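Local coordinates for lactose Operon Repressor (Escherichia coli, PDB 1JYE), which represses transcription of the lactose operon by binding operator DNA, here as a C-terminally truncated, dimeric variant with raised thermostability and lowered operator affinity, at residues Q180-P188 against L198-T206; D219-M230 against A245-A256. The protein carries 1 engineered substitution. All blocks are in the same frame, centred on the assembly; numbering follows the deposited sequence.

Contact 1 of 2, residues Q180-P188 against L198-T206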
# COMPACT_ATOMS: atom_id res chain seq x y z
N GLN A 180 -30.74 12.18 3.11
CA GLN A 180 -31.53 11.68 4.23
C GLN A 180 -31.52 10.15 4.25
O GLN A 180 -31.72 9.53 5.29
CB GLN A 180 -32.97 12.18 4.13
CG GLN A 180 -33.11 13.69 4.21
CD GLN A 180 -32.74 14.25 5.57
OE1 GLN A 180 -31.59 14.15 6.00
NE2 GLN A 180 -33.71 14.85 6.25
N GLN A 181 -31.29 9.55 3.08
CA GLN A 181 -31.24 8.09 2.93
C GLN A 181 -29.77 7.70 2.85
O GLN A 181 -29.19 7.67 1.76
CB GLN A 181 -31.96 7.65 1.65
CG GLN A 181 -33.46 7.90 1.64
CD GLN A 181 -34.20 7.02 2.63
OE1 GLN A 181 -34.19 7.28 3.83
NE2 GLN A 181 -34.83 5.97 2.12
N ILE A 182 -29.19 7.37 3.99
CA ILE A 182 -27.77 7.04 4.06
C ILE A 182 -27.45 5.63 4.55
O ILE A 182 -28.09 5.12 5.46
CB ILE A 182 -27.06 8.07 4.96
CG1 ILE A 182 -27.30 9.47 4.40
CG2 ILE A 182 -25.56 7.76 5.05
CD1 ILE A 182 -26.83 10.60 5.29
N ALA A 183 -26.46 5.01 3.92
CA ALA A 183 -26.04 3.67 4.31
C ALA A 183 -24.60 3.76 4.83
O ALA A 183 -23.84 4.63 4.41
CB ALA A 183 -26.11 2.71 3.13
N LEU A 184 -24.26 2.86 5.74
CA LEU A 184 -22.93 2.82 6.33
C LEU A 184 -22.20 1.53 5.98
O LEU A 184 -22.79 0.45 6.02
CB LEU A 184 -23.01 2.93 7.85
CG LEU A 184 -23.82 4.07 8.46
CD1 LEU A 184 -23.78 3.96 9.99
CD2 LEU A 184 -23.27 5.41 8.00
N LEU A 185 -20.92 1.64 5.64
CA LEU A 185 -20.12 0.46 5.35
C LEU A 185 -18.92 0.58 6.28
O LEU A 185 -17.96 1.31 5.99
CB LEU A 185 -19.67 0.42 3.89
CG LEU A 185 -18.70 -0.73 3.54
CD1 LEU A 185 -19.26 -2.06 4.04
CD2 LEU A 185 -18.49 -0.76 2.04
N ALA A 186 -18.98 -0.14 7.39
CA ALA A 186 -17.94 -0.10 8.41
C ALA A 186 -16.76 -1.01 8.11
O ALA A 186 -16.84 -1.92 7.29
CB ALA A 186 -18.54 -0.47 9.77
N GLY A 187 -15.65 -0.73 8.80
CA GLY A 187 -14.47 -1.56 8.66
C GLY A 187 -14.69 -2.76 9.55
O GLY A 187 -15.73 -2.85 10.21
N PRO A 188 -13.75 -3.71 9.61
CA PRO A 188 -13.93 -4.90 10.46
C PRO A 188 -14.04 -4.49 11.93
O PRO A 188 -13.13 -3.86 12.47
CB PRO A 188 -12.69 -5.73 10.15
CG PRO A 188 -11.65 -4.69 9.82
CD PRO A 188 -12.43 -3.71 8.97
N LEU A 198 -17.44 3.70 13.26
CA LEU A 198 -18.85 3.36 13.14
C LEU A 198 -19.68 4.05 14.23
O LEU A 198 -20.76 4.57 13.96
CB LEU A 198 -19.04 1.84 13.22
CG LEU A 198 -20.49 1.32 13.13
CD1 LEU A 198 -21.16 1.85 11.87
CD2 LEU A 198 -20.48 -0.20 13.14
N ALA A 199 -19.16 4.05 15.46
CA ALA A 199 -19.88 4.69 16.57
C ALA A 199 -20.05 6.18 16.28
O ALA A 199 -21.09 6.76 16.59
CB ALA A 199 -19.12 4.48 17.87
N GLY A 200 -19.01 6.77 15.71
CA GLY A 200 -19.05 8.19 15.38
C GLY A 200 -20.10 8.50 14.34
O GLY A 200 -20.85 9.48 14.48
N TRP A 201 -20.17 7.70 13.27
CA TRP A 201 -21.17 7.94 12.24
C TRP A 201 -22.56 7.92 12.87
O TRP A 201 -23.38 8.79 12.59
CB TRP A 201 -21.13 6.88 11.15
CG TRP A 201 -19.97 7.02 10.23
CD1 TRP A 201 -19.32 8.17 9.89
CD2 TRP A 201 -19.37 5.97 9.47
NE1 TRP A 201 -18.35 7.90 8.95
CE2 TRP A 201 -18.35 6.56 8.68
CE3 TRP A 201 -19.58 4.59 9.38
CZ2 TRP A 201 -17.56 5.81 7.80
CZ3 TRP A 201 -18.79 3.84 8.51
CH2 TRP A 201 -17.79 4.46 7.73
N HIS A 202 -22.82 6.92 13.70
CA HIS A 202 -24.12 6.82 14.34
C HIS A 202 -24.41 8.01 15.24
O HIS A 202 -25.53 8.51 15.27
CB HIS A 202 -24.22 5.53 15.15
CG HIS A 202 -24.52 4.32 14.31
ND1 HIS A 202 -25.70 4.17 13.62
CD2 HIS A 202 -23.79 3.21 14.06
CE1 HIS A 202 -25.69 3.02 12.97
NE2 HIS A 202 -24.54 2.42 13.22
N LYS A 203 -23.39 8.47 15.96
CA LYS A 203 -23.55 9.61 16.85
C LYS A 203 -24.00 10.86 16.09
O LYS A 203 -24.99 11.49 16.44
CB LYS A 203 -22.24 9.91 17.58
CG LYS A 203 -22.27 11.19 18.41
CD LYS A 203 -20.94 11.44 19.09
CE LYS A 203 -20.91 12.80 19.77
NZ LYS A 203 -19.61 13.08 20.44
N TYR A 204 -23.28 11.20 15.03
CA TYR A 204 -23.63 12.39 14.27
C TYR A 204 -24.87 12.25 13.40
O TYR A 204 -25.59 13.24 13.19
CB TYR A 204 -22.40 12.86 13.48
CG TYR A 204 -21.32 13.33 14.43
CD1 TYR A 204 -21.47 14.53 15.13
CD2 TYR A 204 -20.21 12.54 14.71
CE1 TYR A 204 -20.54 14.92 16.10
CE2 TYR A 204 -19.28 12.92 15.68
CZ TYR A 204 -19.45 14.11 16.37
OH TYR A 204 -18.56 14.48 17.35
N LEU A 205 -25.16 11.05 12.92
CA LEU A 205 -26.38 10.86 12.14
C LEU A 205 -27.55 11.07 13.10
O LEU A 205 -28.53 11.74 12.75
CB LEU A 205 -26.44 9.44 11.55
CG LEU A 205 -25.61 9.20 10.28
CD1 LEU A 205 -25.71 7.74 9.88
CD2 LEU A 205 -26.12 10.10 9.17
N THR A 206 -27.43 10.54 14.31
CA THR A 206 -28.48 10.68 15.31
C THR A 206 -28.66 12.16 15.67
O THR A 206 -29.79 12.63 15.80
CB THR A 206 -28.15 9.89 16.59
OG1 THR A 206 -28.05 8.49 16.28
CG2 THR A 206 -29.24 10.08 17.64

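Contact 2 of 2, residues D219-M230 against A245-A256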
# COMPACT_ATOMS: atom_id res chain seq x y z
N ASP A 219 -13.90 -5.53 5.33
CA ASP A 219 -12.62 -5.91 5.93
C ASP A 219 -11.43 -5.03 5.51
O ASP A 219 -10.28 -5.46 5.60
CB ASP A 219 -12.29 -7.38 5.63
CG ASP A 219 -12.05 -7.64 4.15
OD1 ASP A 219 -11.90 -6.67 3.38
OD2 ASP A 219 -11.99 -8.82 3.75
N TRP A 220 -11.74 -3.81 5.07
CA TRP A 220 -10.75 -2.81 4.62
C TRP A 220 -10.39 -2.98 3.14
O TRP A 220 -9.80 -2.08 2.54
CB TRP A 220 -9.45 -2.88 5.43
CG TRP A 220 -9.53 -2.53 6.91
CD1 TRP A 220 -8.94 -3.22 7.93
CD2 TRP A 220 -10.15 -1.38 7.51
NE1 TRP A 220 -9.14 -2.56 9.12
CE2 TRP A 220 -9.88 -1.43 8.89
CE3 TRP A 220 -10.90 -0.30 7.01
CZ2 TRP A 220 -10.33 -0.45 9.79
CZ3 TRP A 220 -11.35 0.68 7.90
CH2 TRP A 220 -11.06 0.59 9.28
N SER A 221 -10.75 -4.12 2.54
CA SER A 221 -10.41 -4.36 1.13
C SER A 221 -11.45 -3.86 0.14
O SER A 221 -12.64 -3.76 0.46
CB SER A 221 -10.18 -5.85 0.88
OG SER A 221 -11.40 -6.57 0.90
N ALA A 222 -11.00 -3.54 -1.07
CA ALA A 222 -11.90 -3.08 -2.11
C ALA A 222 -12.95 -4.14 -2.41
O ALA A 222 -14.12 -3.82 -2.61
CB ALA A 222 -11.12 -2.73 -3.38
N MET A 223 -12.54 -5.41 -2.44
CA MET A 223 -13.49 -6.46 -2.74
C MET A 223 -14.61 -6.54 -1.71
O MET A 223 -15.75 -6.82 -2.06
CB MET A 223 -12.79 -7.82 -2.86
CG MET A 223 -13.70 -8.93 -3.41
SD MET A 223 -14.45 -8.52 -5.02
CE MET A 223 -13.06 -8.77 -6.12
N SER A 224 -14.29 -6.30 -0.44
CA SER A 224 -15.34 -6.35 0.58
C SER A 224 -16.32 -5.20 0.36
O SER A 224 -17.52 -5.34 0.61
CB SER A 224 -14.74 -6.30 2.00
OG SER A 224 -14.27 -5.01 2.34
N GLY A 225 -15.81 -4.06 -0.11
CA GLY A 225 -16.68 -2.93 -0.37
C GLY A 225 -17.61 -3.25 -1.53
O GLY A 225 -18.78 -2.89 -1.53
N PHE A 226 -17.07 -3.94 -2.52
CA PHE A 226 -17.84 -4.33 -3.69
C PHE A 226 -18.93 -5.33 -3.31
O PHE A 226 -20.10 -5.18 -3.68
CB PHE A 226 -16.93 -4.96 -4.74
CG PHE A 226 -17.66 -5.49 -5.94
CD1 PHE A 226 -18.15 -4.63 -6.92
CD2 PHE A 226 -17.90 -6.86 -6.08
CE1 PHE A 226 -18.85 -5.11 -8.02
CE2 PHE A 226 -18.60 -7.35 -7.18
CZ PHE A 226 -19.08 -6.48 -8.15
N GLN A 227 -18.54 -6.36 -2.57
CA GLN A 227 -19.47 -7.41 -2.16
C GLN A 227 -20.60 -6.88 -1.27
O GLN A 227 -21.77 -7.15 -1.52
CB GLN A 227 -18.73 -8.52 -1.43
CG GLN A 227 -17.64 -9.19 -2.26
CD GLN A 227 -16.86 -10.23 -1.49
OE1 GLN A 227 -16.38 -9.98 -0.38
NE2 GLN A 227 -16.71 -11.41 -2.08
N GLN A 228 -20.24 -6.13 -0.23
CA GLN A 228 -21.24 -5.59 0.68
C GLN A 228 -22.21 -4.65 -0.02
O GLN A 228 -23.42 -4.68 0.24
CB GLN A 228 -20.56 -4.88 1.85
CG GLN A 228 -19.81 -5.81 2.78
CD GLN A 228 -20.71 -6.91 3.34
OE1 GLN A 228 -21.78 -6.63 3.88
NE2 GLN A 228 -20.27 -8.16 3.20
N THR A 229 -21.68 -3.81 -0.90
CA THR A 229 -22.53 -2.86 -1.61
C THR A 229 -23.44 -3.58 -2.60
O THR A 229 -24.61 -3.24 -2.73
CB THR A 229 -21.67 -1.80 -2.33
OG1 THR A 229 -20.85 -1.13 -1.37
CG2 THR A 229 -22.56 -0.77 -3.03
N MET A 230 -22.91 -4.57 -3.30
CA MET A 230 -23.72 -5.33 -4.25
C MET A 230 -24.84 -6.05 -3.50
O MET A 230 -25.97 -6.11 -3.98
CB MET A 230 -22.88 -6.35 -5.01
CG MET A 230 -22.05 -5.77 -6.14
SD MET A 230 -23.05 -4.91 -7.38
CE MET A 230 -24.30 -6.11 -7.71
N ALA A 245 -15.88 3.18 5.38
CA ALA A 245 -14.78 3.19 6.34
C ALA A 245 -13.37 3.48 5.83
O ALA A 245 -12.51 3.87 6.62
CB ALA A 245 -14.79 1.89 7.16
N ASN A 246 -13.11 3.26 4.55
CA ASN A 246 -11.80 3.62 4.01
C ASN A 246 -11.90 3.76 2.51
O ASN A 246 -12.91 3.38 1.91
CB ASN A 246 -10.69 2.65 4.48
CG ASN A 246 -10.64 1.34 3.70
OD1 ASN A 246 -11.59 0.96 3.02
ND2 ASN A 246 -9.52 0.63 3.82
N ASP A 247 -10.88 4.34 1.90
CA ASP A 247 -10.92 4.57 0.46
C ASP A 247 -10.96 3.31 -0.39
O ASP A 247 -11.63 3.29 -1.42
CB ASP A 247 -9.74 5.46 0.05
CG ASP A 247 -9.85 6.86 0.60
OD1 ASP A 247 -10.96 7.25 1.04
OD2 ASP A 247 -8.83 7.59 0.59
N GLN A 248 -10.27 2.26 0.03
CA GLN A 248 -10.28 1.03 -0.75
C GLN A 248 -11.66 0.39 -0.75
O GLN A 248 -12.12 -0.07 -1.79
CB GLN A 248 -9.23 0.06 -0.22
CG GLN A 248 -7.81 0.48 -0.59
CD GLN A 248 -6.77 -0.20 0.26
OE1 GLN A 248 -6.62 0.11 1.44
NE2 GLN A 248 -6.05 -1.14 -0.33
N MET A 249 -12.34 0.36 0.39
CA MET A 249 -13.68 -0.21 0.39
C MET A 249 -14.58 0.70 -0.42
O MET A 249 -15.52 0.24 -1.06
CB MET A 249 -14.22 -0.36 1.82
CG MET A 249 -13.51 -1.43 2.62
SD MET A 249 -14.39 -1.86 4.13
CE MET A 249 -14.13 -0.43 5.08
N ALA A 250 -14.29 2.00 -0.41
CA ALA A 250 -15.10 2.95 -1.18
C ALA A 250 -14.95 2.66 -2.67
O ALA A 250 -15.90 2.78 -3.43
CB ALA A 250 -14.69 4.39 -0.87
N LEU A 251 -13.73 2.30 -3.08
CA LEU A 251 -13.48 1.97 -4.48
C LEU A 251 -14.38 0.80 -4.87
O LEU A 251 -14.98 0.80 -5.95
CB LEU A 251 -12.01 1.58 -4.67
CG LEU A 251 -11.62 1.08 -6.07
CD1 LEU A 251 -11.64 2.24 -7.06
CD2 LEU A 251 -10.23 0.46 -6.01
N GLY A 252 -14.45 -0.19 -3.99
CA GLY A 252 -15.28 -1.35 -4.24
C GLY A 252 -16.75 -0.97 -4.34
O GLY A 252 -17.46 -1.45 -5.21
N ALA A 253 -17.19 -0.10 -3.44
CA ALA A 253 -18.58 0.36 -3.44
C ALA A 253 -18.88 1.09 -4.74
O ALA A 253 -19.93 0.89 -5.35
CB ALA A 253 -18.83 1.29 -2.25
N MET A 254 -17.95 1.94 -5.16
CA MET A 254 -18.12 2.70 -6.39
C MET A 254 -18.26 1.76 -7.59
O MET A 254 -19.06 2.01 -8.49
CB MET A 254 -16.94 3.65 -6.58
CG MET A 254 -16.95 4.81 -5.60
SD MET A 254 -15.40 5.73 -5.58
CE MET A 254 -15.33 6.29 -7.28
N ARG A 255 -17.49 0.68 -7.60
CA ARG A 255 -17.58 -0.28 -8.69
C ARG A 255 -18.95 -0.95 -8.66
O ARG A 255 -19.58 -1.13 -9.70
CB ARG A 255 -16.49 -1.34 -8.59
CG ARG A 255 -16.63 -2.40 -9.68
CD ARG A 255 -15.66 -3.56 -9.53
NE ARG A 255 -16.16 -4.71 -10.29
CZ ARG A 255 -15.96 -5.98 -9.96
NH1 ARG A 255 -15.26 -6.29 -8.88
NH2 ARG A 255 -16.51 -6.94 -10.69
N ALA A 256 -19.41 -1.32 -7.47
CA ALA A 256 -20.71 -1.98 -7.34
C ALA A 256 -21.82 -1.06 -7.85
O ALA A 256 -22.69 -1.48 -8.61
CB ALA A 256 -20.97 -2.34 -5.88

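Contact 1 of 2, residues Q180-P188 against L198-T206
One face of the His202 imidazole carries the CD1 methyl of Leu184, which stands 3.6 Å above the ring plane and is displaced toward the rim. The line from CD1 of Leu184 to the centroid of the His202 ring lies 21° off the normal, which identifies a CH-pi contact. The Trp201 indole is used differently. Its edge is directed at the strand backbone, with CH2 of Trp201 3.6 Å from Leu185 O and CZ3 close to Ala186 CA, both near the ring plane. Leu184 CD2 meets CE3 of Trp201 obliquely, and the two side chains run past one another in opposite senses. A chi1 of -52° turns CG of Leu184 beside its backbone N, and the branch at CG then sends CD1 to His202 and Leu198, and CD2 to Trp201 and, tip to tip, to Leu205 CD1 at 3.9 Å. Leu184 is thus shared among four residues of the helix. Further contacts extend the apolar seam at both ends. Ile182 CD1 lies 4.0 Å from Leu205 CD2, and Ala186 CB lies 3.9 Å from Leu198 CD2. Ile182, Leu184 and Ala186 all point toward the helix, as alternation along a beta strand requires, and they meet Leu198, Trp201, His202 and Leu205, one side of the helix. The polar end of His202 is engaged outside the pair, its NE2 being hydrogen-bonded to Glu215. The axes of helix segment 198-206 and strand 182-186 come within 9.7 Å at 162°, nearly antiparallel, as in a beta-alpha-beta crossover, here made by helix 192-207 leading to strand 214-217. Strand 182-186 lies between strands 214-217 and 241-244 in a parallel sheet, and Leu184 and Trp201 also touch Leu243. Helix 163-177 packs beside the crossover helix through Thr167 and Val171.

Contact 2 of 2, residues D219-M230 against A245-A256
Phe226 has CG anti to its backbone N (chi1 175°), which sets the ring alongside the partner helix, and the Arg255 chain, extended from CG to NE, lays its guanidinium along that ring. Planes 5° apart and centres separated by 3.8 Å, from the Arg255 guanidinium to the Phe226 ring, show a flat stack and a cation-pi pair; Met230 CG occupies the opposite face. Gly252 O lies at the ring edge, in plane. A salt bridge from Arg255 NE to Glu259 gives the guanidinium a second partner. At the other end, Asn246 ND2 donates to Trp220 O over 3.0 Å, on a lone pair in the carbonyl plane, while Asn246 OD1 caps its own helix by accepting from Met249 N. Trp220 N makes a weak bond to Met249 SD. Between these ends the backbones meet directly at Gly225 and Gly252, which have no side chains: Phe226 CA is 4.0 Å from Gly252 CA. Four CA-H...O contacts join them, among them Gly225 CA to Met249 O at 3.4 Å and Gly252 CA to Ala222 O at 3.2 Å. Helix segments 222-230 and 247-256 approach to 6.2 Å between axes, crossing at -41°. Thr229 OG1, which bonds to Gly225 O, sits 3.3 Å from Ala253 CB. In the second subunit, Asp278 bonds to Gln248 NE2 and Cys281 packs on Ala222. Helices 222-234 and 247-259 pack side by side against strand 241-244, touched by Thr229 and Met249.

In the fold
Contact 1 and contact 2 follow one another along the chain, their centres about 15 Å apart, and both belong to one periplasmic-binding-protein-like domain. Their segments touch near the ends of strands 182-186 and 241-244: Leu185 O is 2.9 Å from Ala245 N, a probable hydrogen bond, and Pro188 CG packs 3.4 Å from Trp220 NE1. Trp201 CH2 lies 3.3 Å from Ala245 N. The contacts lie on opposite faces of strand 182-186, whose Ala183 and Leu185 point away from helix 192-207 and touch helix 222-234. A glycerol, probably from crystallisation, is hydrogen-bonded to Asn246 ND2 of contact 2; its place is consistent with a ligand pocket such as this family's inducer cleft.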